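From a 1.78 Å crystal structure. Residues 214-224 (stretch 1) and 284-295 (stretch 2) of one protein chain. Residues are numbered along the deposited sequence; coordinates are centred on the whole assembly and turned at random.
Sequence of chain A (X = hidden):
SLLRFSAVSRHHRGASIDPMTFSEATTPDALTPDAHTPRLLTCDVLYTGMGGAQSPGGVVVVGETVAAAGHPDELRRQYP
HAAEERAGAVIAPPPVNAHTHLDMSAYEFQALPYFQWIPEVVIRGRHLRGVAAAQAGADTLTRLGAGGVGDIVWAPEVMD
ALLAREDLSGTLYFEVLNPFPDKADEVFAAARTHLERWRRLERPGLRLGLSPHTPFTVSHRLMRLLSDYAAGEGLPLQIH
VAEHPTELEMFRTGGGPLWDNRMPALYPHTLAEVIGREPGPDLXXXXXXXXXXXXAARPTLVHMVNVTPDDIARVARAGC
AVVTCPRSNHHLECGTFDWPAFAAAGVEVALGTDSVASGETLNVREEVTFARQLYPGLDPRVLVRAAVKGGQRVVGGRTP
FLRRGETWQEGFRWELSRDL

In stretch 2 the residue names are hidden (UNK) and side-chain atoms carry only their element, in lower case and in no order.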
# COMPACT_ATOMS: atom_id res chain seq x y z
N THR A 214 2.33 -1.88 -13.91
CA THR A 214 3.70 -2.28 -13.61
C THR A 214 4.60 -1.68 -14.67
O THR A 214 4.12 -1.12 -15.66
CB THR A 214 3.89 -3.81 -13.66
OG1 THR A 214 3.78 -4.25 -15.02
CG2 THR A 214 2.85 -4.54 -12.80
N PRO A 215 5.92 -1.80 -14.50
CA PRO A 215 6.83 -1.25 -15.51
C PRO A 215 6.85 -2.06 -16.80
O PRO A 215 7.37 -1.60 -17.81
CB PRO A 215 8.20 -1.28 -14.81
CG PRO A 215 7.86 -1.31 -13.34
CD PRO A 215 6.67 -2.22 -13.30
N PHE A 216 6.29 -3.27 -16.77
CA PHE A 216 6.30 -4.11 -17.96
C PHE A 216 4.94 -4.37 -18.60
O PHE A 216 4.86 -5.02 -19.65
CB PHE A 216 7.00 -5.44 -17.67
CG PHE A 216 6.38 -6.23 -16.55
CD1 PHE A 216 5.40 -7.18 -16.82
CD2 PHE A 216 6.78 -6.02 -15.24
CE1 PHE A 216 4.82 -7.92 -15.79
CE2 PHE A 216 6.20 -6.76 -14.20
CZ PHE A 216 5.22 -7.70 -14.48
N THR A 217 3.86 -3.88 -17.98
CA THR A 217 2.53 -4.05 -18.56
C THR A 217 2.01 -2.69 -19.04
O THR A 217 0.84 -2.54 -19.43
CB THR A 217 1.53 -4.65 -17.55
OG1 THR A 217 1.49 -3.84 -16.37
CG2 THR A 217 1.93 -6.06 -17.18
N VAL A 218 2.90 -1.69 -19.02
CA VAL A 218 2.57 -0.34 -19.47
C VAL A 218 3.77 0.10 -20.32
O VAL A 218 4.90 0.07 -19.84
CB VAL A 218 2.42 0.64 -18.27
CG1 VAL A 218 2.16 2.07 -18.77
CG2 VAL A 218 1.27 0.18 -17.37
N SER A 219 3.53 0.48 -21.57
CA SER A 219 4.64 0.89 -22.44
C SER A 219 5.34 2.11 -21.87
O SER A 219 4.76 2.89 -21.11
CB SER A 219 4.13 1.19 -23.86
OG SER A 219 3.34 2.37 -23.89
N HIS A 220 6.61 2.30 -22.23
CA HIS A 220 7.37 3.44 -21.74
C HIS A 220 6.65 4.74 -22.06
O HIS A 220 6.60 5.66 -21.24
CB HIS A 220 8.78 3.44 -22.34
CG HIS A 220 8.80 3.51 -23.84
ND1 HIS A 220 8.87 4.71 -24.53
CD2 HIS A 220 8.76 2.54 -24.78
CE1 HIS A 220 8.86 4.46 -25.83
NE2 HIS A 220 8.80 3.16 -26.01
N ARG A 221 6.08 4.82 -23.26
CA ARG A 221 5.36 6.02 -23.67
C ARG A 221 4.14 6.29 -22.80
O ARG A 221 3.94 7.41 -22.32
CB ARG A 221 4.94 5.90 -25.14
CG ARG A 221 4.25 7.15 -25.67
CD ARG A 221 3.92 7.03 -27.15
NE ARG A 221 3.21 8.22 -27.62
CZ ARG A 221 3.71 9.45 -27.59
NH1 ARG A 221 4.93 9.66 -27.12
NH2 ARG A 221 2.98 10.47 -28.02
N LEU A 222 3.31 5.28 -22.58
CA LEU A 222 2.12 5.44 -21.76
C LEU A 222 2.49 5.76 -20.31
O LEU A 222 1.81 6.54 -19.64
CB LEU A 222 1.25 4.18 -21.82
CG LEU A 222 -0.03 4.17 -20.98
CD1 LEU A 222 -0.90 5.37 -21.35
CD2 LEU A 222 -0.78 2.87 -21.20
N MET A 223 3.57 5.17 -19.82
CA MET A 223 4.02 5.40 -18.45
C MET A 223 4.37 6.88 -18.24
O MET A 223 4.00 7.48 -17.22
CB MET A 223 5.24 4.53 -18.13
CG MET A 223 5.76 4.68 -16.70
SD MET A 223 4.61 4.07 -15.44
CE MET A 223 4.94 2.32 -15.53
N ARG A 224 5.08 7.47 -19.19
CA ARG A 224 5.44 8.88 -19.08
C ARG A 224 4.24 9.80 -19.26
O ARG A 224 4.15 10.83 -18.60
CB ARG A 224 6.52 9.24 -20.10
CG ARG A 224 7.91 8.77 -19.71
CD ARG A 224 8.99 9.56 -20.44
NE ARG A 224 8.80 11.01 -20.33
CZ ARG A 224 8.57 11.67 -19.20
NH1 ARG A 224 8.47 11.01 -18.05
NH2 ARG A 224 8.43 12.99 -19.21
N UNK A 284 17.49 -2.45 -14.15
CA UNK A 284 16.53 -2.95 -13.17
C UNK A 284 15.26 -2.15 -13.42
O UNK A 284 15.30 -1.04 -13.97
o UNK A 284 16.74 -1.32 -11.40
c UNK A 284 16.94 -2.70 -11.71
c UNK A 284 18.40 -3.08 -11.48
N UNK A 285 14.10 -2.69 -13.01
CA UNK A 285 12.88 -1.92 -13.24
C UNK A 285 12.94 -0.54 -12.58
O UNK A 285 12.37 0.43 -13.09
c UNK A 285 11.79 -2.81 -12.66
c UNK A 285 13.82 -3.97 -12.35
c UNK A 285 12.52 -3.66 -11.63
N UNK A 286 13.62 -0.44 -11.44
CA UNK A 286 13.72 0.85 -10.75
C UNK A 286 14.60 1.82 -11.53
O UNK A 286 14.24 2.99 -11.70
c UNK A 286 13.36 -0.28 -8.53
c UNK A 286 14.28 0.67 -9.32
c UNK A 286 14.36 2.02 -8.62
N UNK A 287 15.74 1.35 -12.01
CA UNK A 287 16.63 2.21 -12.78
C UNK A 287 15.89 2.65 -14.04
O UNK A 287 15.98 3.80 -14.46
c UNK A 287 20.13 1.62 -14.35
c UNK A 287 18.92 2.38 -13.84
n UNK A 287 22.19 2.81 -17.15
n UNK A 287 20.88 2.44 -15.29
c UNK A 287 21.57 1.97 -16.33
c UNK A 287 17.92 1.48 -13.15
n UNK A 287 21.61 0.67 -16.56
N UNK A 288 15.16 1.72 -14.64
CA UNK A 288 14.37 2.02 -15.83
C UNK A 288 13.44 3.21 -15.58
O UNK A 288 13.45 4.18 -16.34
c UNK A 288 11.05 0.82 -16.66
c UNK A 288 11.42 1.98 -19.16
c UNK A 288 12.35 1.10 -17.10
c UNK A 288 13.54 0.79 -16.22
c UNK A 288 10.14 1.68 -18.70
o UNK A 288 9.05 1.97 -19.50
c UNK A 288 12.52 1.68 -18.35
c UNK A 288 9.95 1.10 -17.46
N UNK A 289 12.65 3.14 -14.52
CA UNK A 289 11.72 4.23 -14.20
C UNK A 289 12.44 5.53 -13.86
O UNK A 289 11.98 6.62 -14.22
c UNK A 289 9.09 2.39 -11.95
c UNK A 289 10.83 3.85 -13.02
c UNK A 289 9.81 2.73 -13.26
c UNK A 289 8.82 3.18 -14.33
N UNK A 290 13.55 5.41 -13.16
CA UNK A 290 14.32 6.59 -12.77
C UNK A 290 14.85 7.32 -13.99
O UNK A 290 14.70 8.54 -14.12
o UNK A 290 17.35 7.33 -10.97
o UNK A 290 15.40 8.31 -10.78
c UNK A 290 16.12 7.36 -11.16
c UNK A 290 15.46 6.17 -11.84
N UNK A 291 15.47 6.58 -14.91
CA UNK A 291 16.03 7.20 -16.12
C UNK A 291 14.94 7.63 -17.09
O UNK A 291 15.17 8.50 -17.94
o UNK A 291 19.04 4.51 -17.67
c UNK A 291 18.09 5.76 -15.87
c UNK A 291 19.25 5.11 -16.59
c UNK A 291 17.01 6.25 -16.80
o UNK A 291 20.38 5.19 -16.07
N UNK A 292 13.76 7.03 -16.97
CA UNK A 292 12.65 7.39 -17.84
C UNK A 292 12.07 8.72 -17.37
O UNK A 292 11.32 9.36 -18.10
c UNK A 292 9.40 5.35 -18.59
c UNK A 292 10.80 6.68 -20.16
c UNK A 292 10.35 6.53 -18.71
c UNK A 292 11.56 6.31 -17.80
N UNK A 293 12.42 9.12 -16.15
CA UNK A 293 11.93 10.37 -15.61
C UNK A 293 10.62 10.24 -14.86
O UNK A 293 10.00 11.23 -14.49
N UNK A 294 10.19 9.00 -14.64
CA UNK A 294 8.94 8.74 -13.94
C UNK A 294 9.05 8.97 -12.43
O UNK A 294 8.09 9.40 -11.79
c UNK A 294 8.14 7.15 -15.69
c UNK A 294 7.21 6.99 -13.39
c UNK A 294 8.45 7.30 -14.21
N UNK A 295 10.22 8.70 -11.84
CA UNK A 295 10.36 8.89 -10.40
C UNK A 295 10.32 10.37 -10.02
O UNK A 295 10.15 10.71 -8.85
c UNK A 295 12.88 6.15 -9.27
c UNK A 295 10.42 6.07 -9.65
c UNK A 295 11.66 8.24 -9.89
c UNK A 295 11.74 6.72 -10.08
O HOH W 1 6.80 1.05 -18.31

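Position 284 carries one carbon bearing an oxygen and a second carbon, and touches nothing on stretch 1. That branching is T284, and its job is local: OG1 accepts from the backbone N of 287 at 2.9 Å, capping the helix that begins at the next residue.

At 285 three carbons close a ring onto the backbone nitrogen, so it is P285. In the first turn, where its missing N-H costs little, its CB meets P215 CG at 4.3 Å.

Position 286 has one carbon carrying two more, pointing away from stretch 1: V286, buried against other parts of the fold.

Position 287 runs three carbons, a nitrogen, then a carbon with two further nitrogens. This is R287, out of reach of stretch 1 and partly exposed.

Position 288 has one carbon, then a six-carbon ring bearing an oxygen: Y288. Its CE2 lies 4.0 Å from P215 CB, while H220 CB sits at the ring edge, 3.2 Å from OH. The hydroxyl donates to water 1 (OH to water O 2.7 Å), and that water donates to P215 O (2.8 Å) and V218 O (2.6 Å). One phenol thus reaches two loop carbonyls through a single water.

Four carbons forked at the second identify 289 as L289. Its CB starts sideways, but the end of the chain comes nearer, placing CD1 4.1 Å from P215 CG and CD2 4.2 Å from M223 CG.

Position 290 has two carbons, the second with two oxygens, and stays out of reach: D290.

Position 291 is one carbon longer, its third carrying two oxygens: E291. Its OE2 forms a salt bridge with R287 NE at 2.9 Å, one turn back along the helix; the hydrogen bond within that pair is weak.

Position 292 again shows four carbons forked at the second, hence L292. Its CD2 lies 4.2 Å from M223 CG, and its CD1 packs 3.4 Å from R224 CD.

Position 293 has no side-chain atoms and is G293. Its phi is positive (89°), with two bonds back into the last turn, a Schellman motif. A CB here would jam against the preceding carbonyl oxygen, so the backbone alone calls for glycine.

Position 294 has one carbon carrying two: V294. Its CG2 approaches M223 CG to 3.6 Å, and its N bonds back to L289 O at 3.0 Å.

Position 295, four carbons forked at the second, is L295, beyond reach of stretch 1.

The contact works by apolar packing around two anchors. P215 gathers P285, Y288 and L289; M223 gathers L289, L292 and V294, so L289 serves both. The helices cross at -61° with axes 11.3 Å apart at closest approach. No clear direct hydrogen bond joins the stretches; the polar link is the water under Y288 OH. R224 adds its aliphatic stem against L292 and brings NH1 to 3.3 Å from L292 O. The rule is sparse: cap the helix, pack its face, and end it with glycine.

Stretch 2 (284-295) TPVRYLDELGVL
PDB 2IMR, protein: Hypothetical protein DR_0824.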